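Local coordinates for protein pilin (Streptococcus pyogenes serotype M1, PDB 3B2M) that forms the backbone of the streptococcal pilus, its subunits stacking head to tail through intermolecular isopeptide bonds for host-cell adhesion, bacterial aggregation and biofilm formation, at residues N31-N36 / Q189-S194; F39-E44 / V102-I107; T66-T71 / K81-D86; V242-D247 / G271-Q276. The protein carries 1 engineered substitution. All coordinates share one frame; numbering follows the deposited sequence.

Interactions 2 and 3 belong to the N-terminal domain and meet: strands 37-45 and 65-70, one from each contact, are neighbours in a single sheet. Interaction 2 is backbone pairing within that sheet and presents Glu104 to the buried interior, whereas interaction 3 joins strands of different sheets by side chains, buried rings giving way to exposed residues. Interaction 1 links loops of the two domains; Leu33, Pro35 and Tyr191 are buried, Gln189 and Lys192 exposed. Interaction 4, in the C-terminal domain and centred about 43 Å from the centres of interactions 2 and 3, again involves a strand bearing a glutamate, Glu245, buried with Val243 and Thr274, while Asp246, Asp247, Glu275 and Gln276 are exposed.

Interaction 1: residues N31-N36 / Q189-S194; sequences NALIPN and QYYKAS
Asn36 reaches from the 31-36 loop into the bend at Gln189 and Tyr190, between the pilin's two domains. Its CB lies 3.5 Å from Gln189 O. CG stands anti to the carbonyl carbon (chi1 -59°), and from there ND2 donates to Gln189 O at 3.1 Å, the acceptor somewhat out of the amide plane. At the other branch of the amide, OD1 accepts from Asn72 N. The backbone N of Asn36 binds Tyr190 O at 2.9 Å, and Pro35 CA adds a C-H...O contact to the same oxygen. Next along, Pro35 lies beside Tyr191, CB 3.6 Å from CZ, while Leu33 CB touches Tyr191 CE1 at 3.8 Å. A water links Leu33 O, at 2.8 Å, to the Tyr191 hydroxyl. Asn72 also binds Ile34 O and the backbone of Tyr190 and Lys192, tying both loops to a third. Leu157, in the strand that runs from one domain to the other, packs against Pro35 and Tyr191. The contact rests on backbone carbonyls and apolar packing, with no salt bridge between the two loops, consistent with a definite domain orientation.

Interaction 2: residues F39-E44 / V102-I107; sequences FTFKIE and VTEEKI
An antiparallel strand pair in the N-terminal domain carries Glu104, the residue that promotes formation of the Lys23-Asn155 isopeptide bond. Strands 39-44 and 102-105 are joined by Lys42 and Thr103, a hydrogen-bonded pair with both N-O distances 3.0 Å: Lys42 N to Thr103 O and Thr103 N to Lys42 O. Phe41-Glu104 and Ile43-Val102 flank it as non-hydrogen-bonded pairs, and their side chains share the buried face. There Glu104 has CG anti to the backbone N (chi1 175°) and an extended chain, which carries the carboxylate between two phenylalanines. OE2 comes to the edge of the Phe41 ring, 3.5 Å from CE1, with the carboxylate turned 39° from the ring plane. Phe39 CD1 also approaches OE2, at 3.7 Å. The same oxygen accepts a hydrogen bond from Lys23 NZ, the cross-link nitrogen, and the two rings line its surroundings. Lys and Asn with a nearby acidic residue, here Glu104, within a beta-sandwich is the hallmark of the isopeptide-containing domains of Gram-positive pilins, in which the covalent bond joins neighbouring strands within the hydrophobic core; here those strands are 18-27 and 151-169. Further along the buried face, Ile43 CD1 packs on Val102 CG2 at 3.6 Å, and Phe85 of the facing strand 80-86 covers both residues. The other face is more polar: Lys42 NZ forms a salt bridge with Glu105 OE2 at 2.8 Å, the lysine chain bending at chi3 (65°) to get there, and a water joins Lys42 O to Thr103 OG1.

Interaction 3: residues T66-T71 / K81-D86; sequences TKVTYT and KTAEFD
Tyr70 and Lys81 point in opposite directions as they pass, the lysine's aliphatic chain lying across one face of the ring. A bend at chi2 (134°) carries Lys81 CD over the ring centre, 3.4 Å from the centroid of Tyr70, a close CH-pi contact. The bend at chi4 (-67°) then turns NZ to Thr69 O, which it meets at 3.2 Å in the carbonyl plane. Asp74 forms a salt bridge with the same ammonium, and the Tyr70 hydroxyl is tied to Asn79 O, which probably restricts movement of the ring. At the other end the roles reverse, a threonine methyl meeting a ring from the second segment. Thr66 CG2 lies over one face of Phe85, 4.0 Å from the ring centroid and displaced toward the rim. Between the two aromatic contacts, Val68 CB touches Lys81 CB at 3.8 Å, and Val68 CG1 meets Ala83 CB at 3.9 Å. The strand axes run nearly antiparallel (164°) but stay 6.2 Å apart; the strands are not paired by backbone-to-backbone bonds, and side chains bridge the gap. Residues 66-70 take their backbone partners from strand 37-45, while Lys81 and Ala83 bond to strand 18-27. Two successive strands of different sheets, bridged by side chains, close the flank of the beta-sandwich of this pilin domain.

Interaction 4: residues V242-D247 / G271-Q276; sequences VVTEDD and GNSTEQ
The amide of Asn272 is the flat group that meets strand 242-245: the carbonyl O of Glu245 approaches it obliquely, 3.1 Å from Asn272 CG, raised above one face but shifted outward past the rim, while Asp246 O lies at the edge, close to the amide plane. The carboxylate of Glu245, also flat, is directed elsewhere, to Lys166 of the second isopeptide cross-link, whose formation Glu245 promotes. Backbone bonds follow: Glu245 N to Asn272 O at 2.9 Å, and Thr274 N to Val243 O at 3.0 Å. A hydroxyl then replaces the next carbonyl. Thr274 OG1, set between its own backbone N and carbonyl carbon (chi1 71°), accepts from Val243 N at 3.1 Å and donates to Glu275 O at 2.7 Å. Ser273 OG likewise donates to Thr274 O, so both hydroxyls brace the irregular backbone. Packing is tight where Thr244 CG2 meets Ser273 CB at 3.5 Å. Residues 272-276 run alongside strand 240-245 in the opposite direction, leading into strand 277-278, its neighbour in the sheet. Strand 179-185 borders 240-245 on its other edge, while Val243 and Thr274 both pack on Ile286 of strand 284-291, which belongs to another sheet.

Interaction 1: residues N31-N36 / Q189-S194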
loop_
_atom_site.group_PDB
_atom_site.type_symbol
_atom_site.label_atom_id
_atom_site.label_comp_id
_atom_site.label_asym_id
_atom_site.label_seq_id
_atom_site.Cartn_x
_atom_site.Cartn_y
_atom_site.Cartn_z
ATOM N N ASN A 31 -10.037 2.493 -3.928
ATOM C CA ASN A 31 -10.779 2.255 -2.705
ATOM C C ASN A 31 -9.950 1.480 -1.657
ATOM O O ASN A 31 -10.495 1.051 -0.638
ATOM C CB ASN A 31 -12.068 1.464 -2.981
ATOM C CG ASN A 31 -13.083 2.236 -3.818
ATOM O OD1 ASN A 31 -13.359 3.419 -3.570
ATOM N ND2 ASN A 31 -13.661 1.555 -4.816
ATOM N N ALA A 32 -8.672 1.246 -1.927
ATOM C CA ALA A 32 -7.847 0.387 -1.057
ATOM C C ALA A 32 -7.794 0.895 0.365
ATOM O O ALA A 32 -7.838 2.111 0.607
ATOM C CB ALA A 32 -6.423 0.242 -1.604
ATOM N N LEU A 33 -7.688 -0.045 1.301
ATOM C CA LEU A 33 -7.345 0.267 2.696
ATOM C C LEU A 33 -5.856 0.538 2.807
ATOM O O LEU A 33 -5.057 -0.066 2.069
ATOM C CB LEU A 33 -7.685 -0.924 3.596
ATOM C CG LEU A 33 -9.151 -1.182 3.964
ATOM C CD1 LEU A 33 -9.986 -1.638 2.763
ATOM C CD2 LEU A 33 -9.172 -2.241 5.053
ATOM N N ILE A 34 -5.486 1.403 3.759
ATOM C CA ILE A 34 -4.115 1.848 3.922
ATOM C C ILE A 34 -3.497 1.091 5.093
ATOM O O ILE A 34 -4.022 1.151 6.194
ATOM C CB ILE A 34 -4.057 3.380 4.194
ATOM C CG1 ILE A 34 -4.760 4.192 3.078
ATOM C CG2 ILE A 34 -2.622 3.869 4.466
ATOM C CD1 ILE A 34 -4.295 3.939 1.655
ATOM N N PRO A 35 -2.383 0.365 4.862
ATOM C CA PRO A 35 -1.803 -0.405 5.964
ATOM C C PRO A 35 -1.061 0.487 6.953
ATOM O O PRO A 35 -0.560 1.562 6.592
ATOM C CB PRO A 35 -0.809 -1.327 5.254
ATOM C CG PRO A 35 -0.392 -0.552 4.056
ATOM C CD PRO A 35 -1.595 0.226 3.624
ATOM N N ASN A 36 -1.008 0.026 8.200
ATOM C CA ASN A 36 -0.187 0.644 9.213
ATOM C C ASN A 36 1.262 0.277 8.961
ATOM O O ASN A 36 1.647 -0.892 9.128
ATOM C CB ASN A 36 -0.608 0.158 10.593
ATOM C CG ASN A 36 -2.042 0.466 10.890
ATOM O OD1 ASN A 36 -2.425 1.616 10.986
ATOM N ND2 ASN A 36 -2.843 -0.559 11.023
ATOM N N GLN A 189 -1.467 -6.640 12.011
ATOM C CA GLN A 189 -0.782 -5.395 12.341
ATOM C C GLN A 189 -1.065 -4.294 11.333
ATOM O O GLN A 189 -1.171 -3.127 11.685
ATOM C CB GLN A 189 0.718 -5.625 12.513
ATOM C CG GLN A 189 1.495 -5.861 11.229
ATOM C CD GLN A 189 2.976 -6.076 11.507
ATOM O OE1 GLN A 189 3.383 -7.162 11.908
ATOM N NE2 GLN A 189 3.783 -5.037 11.301
ATOM N N TYR A 190 -1.213 -4.685 10.076
ATOM C CA TYR A 190 -1.395 -3.731 8.985
ATOM C C TYR A 190 -2.812 -3.214 8.891
ATOM O O TYR A 190 -3.010 -2.062 8.541
ATOM C CB TYR A 190 -0.949 -4.352 7.652
ATOM C CG TYR A 190 0.453 -4.923 7.710
ATOM C CD1 TYR A 190 1.559 -4.084 7.879
ATOM C CD2 TYR A 190 0.673 -6.297 7.622
ATOM C CE1 TYR A 190 2.851 -4.605 7.940
ATOM C CE2 TYR A 190 1.961 -6.826 7.688
ATOM C CZ TYR A 190 3.035 -5.979 7.843
ATOM O OH TYR A 190 4.296 -6.499 7.907
ATOM N N TYR A 191 -3.790 -4.062 9.198
ATOM C CA TYR A 191 -5.206 -3.709 9.054
ATOM C C TYR A 191 -5.977 -4.145 10.303
ATOM O O TYR A 191 -6.174 -5.336 10.543
ATOM C CB TYR A 191 -5.818 -4.306 7.762
ATOM C CG TYR A 191 -5.017 -4.023 6.500
ATOM C CD1 TYR A 191 -5.217 -2.853 5.769
ATOM C CD2 TYR A 191 -4.024 -4.911 6.061
ATOM C CE1 TYR A 191 -4.453 -2.586 4.604
ATOM C CE2 TYR A 191 -3.256 -4.656 4.907
ATOM C CZ TYR A 191 -3.485 -3.487 4.181
ATOM O OH TYR A 191 -2.747 -3.214 3.044
ATOM N N LYS A 192 -6.387 -3.172 11.111
ATOM C CA LYS A 192 -6.965 -3.467 12.417
ATOM C C LYS A 192 -8.455 -3.791 12.360
ATOM O O LYS A 192 -9.103 -3.607 11.328
ATOM C CB LYS A 192 -6.673 -2.337 13.413
ATOM C CG LYS A 192 -5.203 -2.284 13.839
ATOM C CD LYS A 192 -4.918 -1.105 14.747
ATOM C CE LYS A 192 -3.418 -0.955 14.996
ATOM N NZ LYS A 192 -2.829 -2.109 15.744
ATOM N N ALA A 193 -8.972 -4.277 13.489
ATOM C CA ALA A 193 -10.366 -4.642 13.646
ATOM C C ALA A 193 -11.282 -3.469 13.361
ATOM O O ALA A 193 -10.981 -2.317 13.702
ATOM C CB ALA A 193 -10.620 -5.186 15.064
ATOM N N SER A 194 -12.404 -3.785 12.726
ATOM C CA SER A 194 -13.473 -2.830 12.429
ATOM C C SER A 194 -13.276 -1.981 11.183
ATOM O O SER A 194 -14.255 -1.395 10.712
ATOM C CB SER A 194 -13.810 -1.938 13.629
ATOM O OG SER A 194 -14.595 -2.646 14.564
HETATM O O HOH W 1 -5.076 -2.641 0.907
HETATM O O HOH W 2 2.957 -1.807 11.145
#

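Interaction 2: residues F39-E44 / V102-I107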
loop_
_atom_site.group_PDB
_atom_site.type_symbol
_atom_site.label_atom_id
_atom_site.label_comp_id
_atom_site.label_asym_id
_atom_site.label_seq_id
_atom_site.Cartn_x
_atom_site.Cartn_y
_atom_site.Cartn_z
ATOM N N PHE A 39 7.726 4.083 5.967
ATOM C CA PHE A 39 8.696 4.032 4.889
ATOM C C PHE A 39 9.970 4.741 5.348
ATOM O O PHE A 39 9.922 5.865 5.818
ATOM C CB PHE A 39 8.115 4.641 3.598
ATOM C CG PHE A 39 7.017 3.810 2.994
ATOM C CD1 PHE A 39 7.316 2.771 2.099
ATOM C CD2 PHE A 39 5.684 4.027 3.351
ATOM C CE1 PHE A 39 6.300 1.964 1.553
ATOM C CE2 PHE A 39 4.667 3.241 2.812
ATOM C CZ PHE A 39 4.976 2.206 1.910
ATOM N N THR A 40 11.110 4.080 5.218
ATOM C CA THR A 40 12.334 4.636 5.732
ATOM C C THR A 40 13.231 5.093 4.607
ATOM O O THR A 40 13.334 4.432 3.570
ATOM C CB THR A 40 13.065 3.615 6.642
ATOM O OG1 THR A 40 12.131 3.115 7.593
ATOM C CG2 THR A 40 14.192 4.267 7.402
ATOM N N PHE A 41 13.888 6.224 4.838
ATOM C CA PHE A 41 14.807 6.802 3.875
ATOM C C PHE A 41 16.173 6.964 4.506
ATOM O O PHE A 41 16.290 7.338 5.672
ATOM C CB PHE A 41 14.250 8.127 3.354
ATOM C CG PHE A 41 12.791 8.046 2.960
ATOM C CD1 PHE A 41 12.394 7.276 1.863
ATOM C CD2 PHE A 41 11.810 8.690 3.713
ATOM C CE1 PHE A 41 11.061 7.185 1.490
ATOM C CE2 PHE A 41 10.459 8.599 3.351
ATOM C CZ PHE A 41 10.087 7.829 2.243
ATOM N N LYS A 42 17.203 6.638 3.738
ATOM C CA LYS A 42 18.578 6.742 4.200
ATOM C C LYS A 42 19.359 7.669 3.289
ATOM O O LYS A 42 19.116 7.717 2.057
ATOM C CB LYS A 42 19.246 5.363 4.238
ATOM C CG LYS A 42 20.741 5.412 4.631
ATOM C CD LYS A 42 21.436 4.047 4.553
ATOM C CE LYS A 42 21.511 3.511 3.128
ATOM N NZ LYS A 42 21.807 2.047 3.137
ATOM N N ILE A 43 20.278 8.412 3.909
ATOM C CA ILE A 43 21.227 9.267 3.208
ATOM C C ILE A 43 22.658 8.846 3.544
ATOM O O ILE A 43 23.004 8.615 4.708
ATOM C CB ILE A 43 20.975 10.797 3.457
ATOM C CG1 ILE A 43 21.804 11.650 2.482
ATOM C CG2 ILE A 43 21.248 11.195 4.909
ATOM C CD1 ILE A 43 21.250 13.058 2.241
ATOM N N GLU A 44 23.476 8.744 2.505
ATOM C CA GLU A 44 24.837 8.246 2.628
ATOM C C GLU A 44 25.781 9.094 1.803
ATOM O O GLU A 44 25.401 9.559 0.731
ATOM C CB GLU A 44 24.913 6.817 2.093
ATOM C CG GLU A 44 24.865 5.749 3.144
ATOM C CD GLU A 44 25.217 4.390 2.557
ATOM O OE1 GLU A 44 24.977 4.183 1.337
ATOM O OE2 GLU A 44 25.755 3.550 3.316
ATOM N N VAL A 102 20.549 9.236 -1.725
ATOM C CA VAL A 102 19.315 9.036 -0.967
ATOM C C VAL A 102 18.506 7.873 -1.557
ATOM O O VAL A 102 18.176 7.873 -2.739
ATOM C CB VAL A 102 18.407 10.295 -0.924
ATOM C CG1 VAL A 102 17.096 9.959 -0.219
ATOM C CG2 VAL A 102 19.074 11.434 -0.193
ATOM N N THR A 103 18.202 6.889 -0.718
ATOM C CA THR A 103 17.448 5.710 -1.127
ATOM C C THR A 103 16.272 5.486 -0.141
ATOM O O THR A 103 16.235 6.094 0.927
ATOM C CB THR A 103 18.385 4.481 -1.165
ATOM O OG1 THR A 103 19.088 4.388 0.082
ATOM C CG2 THR A 103 19.430 4.611 -2.272
ATOM N N GLU A 104 15.323 4.627 -0.512
ATOM C CA GLU A 104 14.298 4.145 0.412
ATOM C C GLU A 104 14.693 2.756 0.894
ATOM O O GLU A 104 15.061 1.913 0.096
ATOM C CB GLU A 104 12.929 4.105 -0.269
ATOM C CG GLU A 104 11.816 3.490 0.580
ATOM C CD GLU A 104 10.493 3.426 -0.133
ATOM O OE1 GLU A 104 10.181 2.356 -0.664
ATOM O OE2 GLU A 104 9.752 4.434 -0.162
ATOM N N GLU A 105 14.634 2.517 2.196
ATOM C CA GLU A 105 14.996 1.215 2.742
ATOM C C GLU A 105 13.763 0.360 2.845
ATOM O O GLU A 105 12.790 0.762 3.490
ATOM C CB GLU A 105 15.630 1.347 4.128
ATOM C CG GLU A 105 17.049 1.888 4.130
ATOM C CD GLU A 105 18.124 0.821 4.358
ATOM O OE1 GLU A 105 17.866 -0.190 5.068
ATOM O OE2 GLU A 105 19.250 1.016 3.844
ATOM N N LYS A 106 13.794 -0.805 2.193
ATOM C CA LYS A 106 12.721 -1.804 2.334
ATOM C C LYS A 106 13.125 -2.884 3.342
ATOM O O LYS A 106 13.592 -3.972 2.986
ATOM C CB LYS A 106 12.258 -2.394 0.985
ATOM C CG LYS A 106 13.338 -2.746 -0.040
ATOM C CD LYS A 106 12.744 -3.679 -1.104
ATOM C CE LYS A 106 13.377 -3.477 -2.486
ATOM N NZ LYS A 106 12.401 -3.789 -3.597
ATOM N N ILE A 107 12.949 -2.543 4.612
ATOM C CA ILE A 107 13.402 -3.381 5.720
ATOM C C ILE A 107 12.292 -4.335 6.175
ATOM O O ILE A 107 12.488 -5.557 6.226
ATOM C CB ILE A 107 13.947 -2.503 6.903
ATOM C CG1 ILE A 107 13.047 -1.262 7.126
ATOM C CG2 ILE A 107 15.396 -2.095 6.607
ATOM C CD1 ILE A 107 13.510 -0.277 8.205
HETATM O O HOH W 3 21.235 5.987 0.479
#

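Interaction 3: residues T66-T71 / K81-D86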
loop_
_atom_site.group_PDB
_atom_site.type_symbol
_atom_site.label_atom_id
_atom_site.label_comp_id
_atom_site.label_asym_id
_atom_site.label_seq_id
_atom_site.Cartn_x
_atom_site.Cartn_y
_atom_site.Cartn_z
ATOM N N THR A 66 15.503 8.835 8.108
ATOM C CA THR A 66 14.263 9.451 8.521
ATOM C C THR A 66 13.116 8.607 7.931
ATOM O O THR A 66 13.366 7.646 7.186
ATOM C CB THR A 66 14.208 10.949 8.111
ATOM O OG1 THR A 66 13.077 11.575 8.735
ATOM C CG2 THR A 66 14.144 11.123 6.597
ATOM N N LYS A 67 11.874 8.928 8.282
ATOM C CA LYS A 67 10.775 8.093 7.841
ATOM C C LYS A 67 9.447 8.815 7.809
ATOM O O LYS A 67 9.284 9.850 8.435
ATOM C CB LYS A 67 10.670 6.843 8.714
ATOM C CG LYS A 67 10.051 7.078 10.061
ATOM C CD LYS A 67 10.202 5.853 10.920
ATOM C CE LYS A 67 9.341 5.943 12.160
ATOM N NZ LYS A 67 9.921 5.064 13.218
ATOM N N VAL A 68 8.506 8.248 7.066
ATOM C CA VAL A 68 7.108 8.634 7.147
ATOM C C VAL A 68 6.295 7.448 7.626
ATOM O O VAL A 68 6.691 6.299 7.422
ATOM C CB VAL A 68 6.547 9.166 5.796
ATOM C CG1 VAL A 68 7.262 10.460 5.411
ATOM C CG2 VAL A 68 6.672 8.129 4.693
ATOM N N THR A 69 5.165 7.745 8.270
ATOM C CA THR A 69 4.258 6.749 8.812
ATOM C C THR A 69 2.862 6.879 8.194
ATOM O O THR A 69 2.349 7.988 8.033
ATOM C CB THR A 69 4.157 6.913 10.342
ATOM O OG1 THR A 69 5.472 6.933 10.892
ATOM C CG2 THR A 69 3.351 5.776 10.985
ATOM N N TYR A 70 2.277 5.730 7.852
ATOM C CA TYR A 70 0.908 5.606 7.374
ATOM C C TYR A 70 0.098 4.799 8.382
ATOM O O TYR A 70 0.628 3.888 9.019
ATOM C CB TYR A 70 0.886 4.880 6.025
ATOM C CG TYR A 70 1.336 5.739 4.873
ATOM C CD1 TYR A 70 0.411 6.436 4.110
ATOM C CD2 TYR A 70 2.684 5.863 4.554
ATOM C CE1 TYR A 70 0.821 7.252 3.036
ATOM C CE2 TYR A 70 3.112 6.676 3.490
ATOM C CZ TYR A 70 2.163 7.367 2.735
ATOM O OH TYR A 70 2.552 8.167 1.695
ATOM N N THR A 71 -1.179 5.139 8.534
ATOM C CA THR A 71 -2.095 4.357 9.367
ATOM C C THR A 71 -3.373 4.121 8.597
ATOM O O THR A 71 -3.620 4.780 7.598
ATOM C CB THR A 71 -2.429 5.040 10.722
ATOM O OG1 THR A 71 -3.052 6.311 10.491
ATOM C CG2 THR A 71 -1.171 5.233 11.595
ATOM N N LYS A 81 3.048 11.941 2.089
ATOM C CA LYS A 81 3.632 12.339 3.362
ATOM C C LYS A 81 5.045 12.842 3.143
ATOM O O LYS A 81 5.711 12.403 2.209
ATOM C CB LYS A 81 3.644 11.150 4.325
ATOM C CG LYS A 81 2.388 11.076 5.179
ATOM C CD LYS A 81 1.849 9.683 5.224
ATOM C CE LYS A 81 0.392 9.674 5.658
ATOM N NZ LYS A 81 0.191 10.110 7.063
ATOM N N THR A 82 5.507 13.758 3.996
ATOM C CA THR A 82 6.890 14.227 3.889
ATOM C C THR A 82 7.738 13.937 5.122
ATOM O O THR A 82 7.245 13.905 6.258
ATOM C CB THR A 82 7.014 15.741 3.536
ATOM O OG1 THR A 82 6.394 16.537 4.559
ATOM C CG2 THR A 82 6.385 16.053 2.169
ATOM N N ALA A 83 9.019 13.711 4.871
ATOM C CA ALA A 83 10.040 13.748 5.904
ATOM C C ALA A 83 11.119 14.722 5.434
ATOM O O ALA A 83 11.026 15.269 4.342
ATOM C CB ALA A 83 10.615 12.361 6.128
ATOM N N GLU A 84 12.146 14.920 6.247
ATOM C CA GLU A 84 13.183 15.895 5.963
ATOM C C GLU A 84 14.535 15.393 6.474
ATOM O O GLU A 84 14.591 14.747 7.509
ATOM C CB GLU A 84 12.815 17.152 6.723
ATOM C CG GLU A 84 13.261 18.436 6.135
ATOM C CD GLU A 84 12.640 19.591 6.892
ATOM O OE1 GLU A 84 12.779 19.613 8.138
ATOM O OE2 GLU A 84 12.002 20.464 6.252
ATOM N N PHE A 85 15.615 15.669 5.743
ATOM C CA PHE A 85 16.965 15.514 6.286
ATOM C C PHE A 85 17.504 16.885 6.691
ATOM O O PHE A 85 17.350 17.851 5.942
ATOM C CB PHE A 85 17.919 14.919 5.248
ATOM C CG PHE A 85 17.677 13.468 4.945
ATOM C CD1 PHE A 85 17.947 12.490 5.898
ATOM C CD2 PHE A 85 17.182 13.080 3.692
ATOM C CE1 PHE A 85 17.729 11.151 5.618
ATOM C CE2 PHE A 85 16.961 11.735 3.411
ATOM C CZ PHE A 85 17.245 10.768 4.378
ATOM N N ASP A 86 18.150 16.963 7.857
ATOM C CA ASP A 86 18.725 18.225 8.334
ATOM C C ASP A 86 20.251 18.245 8.195
ATOM O O ASP A 86 20.951 17.389 8.735
ATOM C CB ASP A 86 18.297 18.493 9.784
ATOM C CG ASP A 86 18.631 19.920 10.261
ATOM O OD1 ASP A 86 19.147 20.748 9.469
ATOM O OD2 ASP A 86 18.372 20.217 11.448
#

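Interaction 4: residues V242-D247 / G271-Q276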
loop_
_atom_site.group_PDB
_atom_site.type_symbol
_atom_site.label_atom_id
_atom_site.label_comp_id
_atom_site.label_asym_id
_atom_site.label_seq_id
_atom_site.Cartn_x
_atom_site.Cartn_y
_atom_site.Cartn_z
ATOM N N VAL A 242 -11.714 -16.862 6.539
ATOM C CA VAL A 242 -12.440 -18.134 6.431
ATOM C C VAL A 242 -13.814 -17.893 5.784
ATOM O O VAL A 242 -14.507 -16.929 6.131
ATOM C CB VAL A 242 -12.584 -18.816 7.816
ATOM C CG1 VAL A 242 -13.323 -20.157 7.716
ATOM C CG2 VAL A 242 -11.208 -19.053 8.434
ATOM N N VAL A 243 -14.185 -18.731 4.815
ATOM C CA VAL A 243 -15.577 -18.771 4.336
ATOM C C VAL A 243 -16.218 -20.123 4.647
ATOM O O VAL A 243 -15.669 -21.168 4.318
ATOM C CB VAL A 243 -15.709 -18.505 2.816
ATOM C CG1 VAL A 243 -17.158 -18.058 2.492
ATOM C CG2 VAL A 243 -14.669 -17.475 2.334
ATOM N N THR A 244 -17.387 -20.099 5.279
ATOM C CA THR A 244 -18.125 -21.326 5.592
ATOM C C THR A 244 -19.567 -21.251 5.129
ATOM O O THR A 244 -20.204 -20.223 5.261
ATOM C CB THR A 244 -18.217 -21.560 7.115
ATOM O OG1 THR A 244 -19.042 -20.532 7.681
ATOM C CG2 THR A 244 -16.856 -21.526 7.769
ATOM N N GLU A 245 -20.095 -22.361 4.641
ATOM C CA GLU A 245 -21.525 -22.495 4.407
ATOM C C GLU A 245 -22.129 -23.275 5.586
ATOM O O GLU A 245 -21.482 -24.163 6.146
ATOM C CB GLU A 245 -21.758 -23.245 3.101
ATOM C CG GLU A 245 -23.212 -23.504 2.785
ATOM C CD GLU A 245 -23.413 -24.267 1.493
ATOM O OE1 GLU A 245 -23.063 -23.747 0.395
ATOM O OE2 GLU A 245 -23.971 -25.379 1.572
ATOM N N ASP A 246 -23.364 -22.951 5.972
ATOM C CA ASP A 246 -24.101 -23.816 6.901
ATOM C C ASP A 246 -24.118 -25.279 6.443
ATOM O O ASP A 246 -23.913 -25.600 5.269
ATOM C CB ASP A 246 -25.540 -23.325 7.079
ATOM C CG ASP A 246 -25.640 -22.106 7.971
ATOM O OD1 ASP A 246 -24.608 -21.417 8.166
ATOM O OD2 ASP A 246 -26.756 -21.827 8.464
ATOM N N ASP A 247 -24.368 -26.168 7.390
ATOM C CA ASP A 247 -24.465 -27.584 7.104
ATOM C C ASP A 247 -25.858 -27.899 6.546
ATOM O O ASP A 247 -26.878 -27.593 7.180
ATOM C CB ASP A 247 -24.168 -28.382 8.382
ATOM C CG ASP A 247 -24.134 -29.885 8.152
ATOM O OD1 ASP A 247 -24.245 -30.338 6.990
ATOM O OD2 ASP A 247 -24.008 -30.621 9.156
ATOM N N GLY A 271 -16.335 -30.891 1.842
ATOM C CA GLY A 271 -16.876 -30.318 3.062
ATOM C C GLY A 271 -17.537 -28.959 2.937
ATOM O O GLY A 271 -18.135 -28.633 1.920
ATOM N N ASN A 272 -17.345 -28.145 3.971
ATOM C CA ASN A 272 -18.282 -27.104 4.370
ATOM C C ASN A 272 -17.633 -25.739 4.492
ATOM O O ASN A 272 -18.308 -24.698 4.481
ATOM C CB ASN A 272 -18.840 -27.498 5.744
ATOM C CG ASN A 272 -20.210 -26.951 5.989
ATOM O OD1 ASN A 272 -21.019 -26.863 5.067
ATOM N ND2 ASN A 272 -20.490 -26.567 7.229
ATOM N N SER A 273 -16.315 -25.755 4.623
ATOM C CA SER A 273 -15.550 -24.553 4.866
ATOM C C SER A 273 -14.165 -24.596 4.224
ATOM O O SER A 273 -13.507 -25.647 4.191
ATOM C CB SER A 273 -15.393 -24.346 6.373
ATOM O OG SER A 273 -14.511 -23.266 6.636
ATOM N N THR A 274 -13.727 -23.437 3.735
ATOM C CA THR A 274 -12.332 -23.223 3.353
ATOM C C THR A 274 -11.458 -23.444 4.597
ATOM O O THR A 274 -11.964 -23.498 5.716
ATOM C CB THR A 274 -12.086 -21.766 2.831
ATOM O OG1 THR A 274 -12.166 -20.839 3.917
ATOM C CG2 THR A 274 -13.094 -21.361 1.759
ATOM N N GLU A 275 -10.152 -23.576 4.406
ATOM C CA GLU A 275 -9.225 -23.490 5.534
ATOM C C GLU A 275 -9.106 -22.008 5.879
ATOM O O GLU A 275 -9.840 -21.154 5.328
ATOM C CB GLU A 275 -7.845 -24.019 5.124
ATOM C CG GLU A 275 -7.821 -25.471 4.672
ATOM C CD GLU A 275 -7.359 -26.417 5.763
ATOM O OE1 GLU A 275 -6.897 -25.941 6.831
ATOM O OE2 GLU A 275 -7.439 -27.648 5.549
ATOM N N GLN A 276 -8.181 -21.681 6.773
ATOM C CA GLN A 276 -7.762 -20.305 6.867
ATOM C C GLN A 276 -6.833 -20.019 5.691
ATOM O O GLN A 276 -5.666 -20.437 5.657
ATOM C CB GLN A 276 -7.093 -19.991 8.198
ATOM C CG GLN A 276 -6.750 -18.515 8.353
ATOM C CD GLN A 276 -6.722 -18.088 9.809
ATOM O OE1 GLN A 276 -7.669 -17.459 10.297
ATOM N NE2 GLN A 276 -5.656 -18.455 10.522
#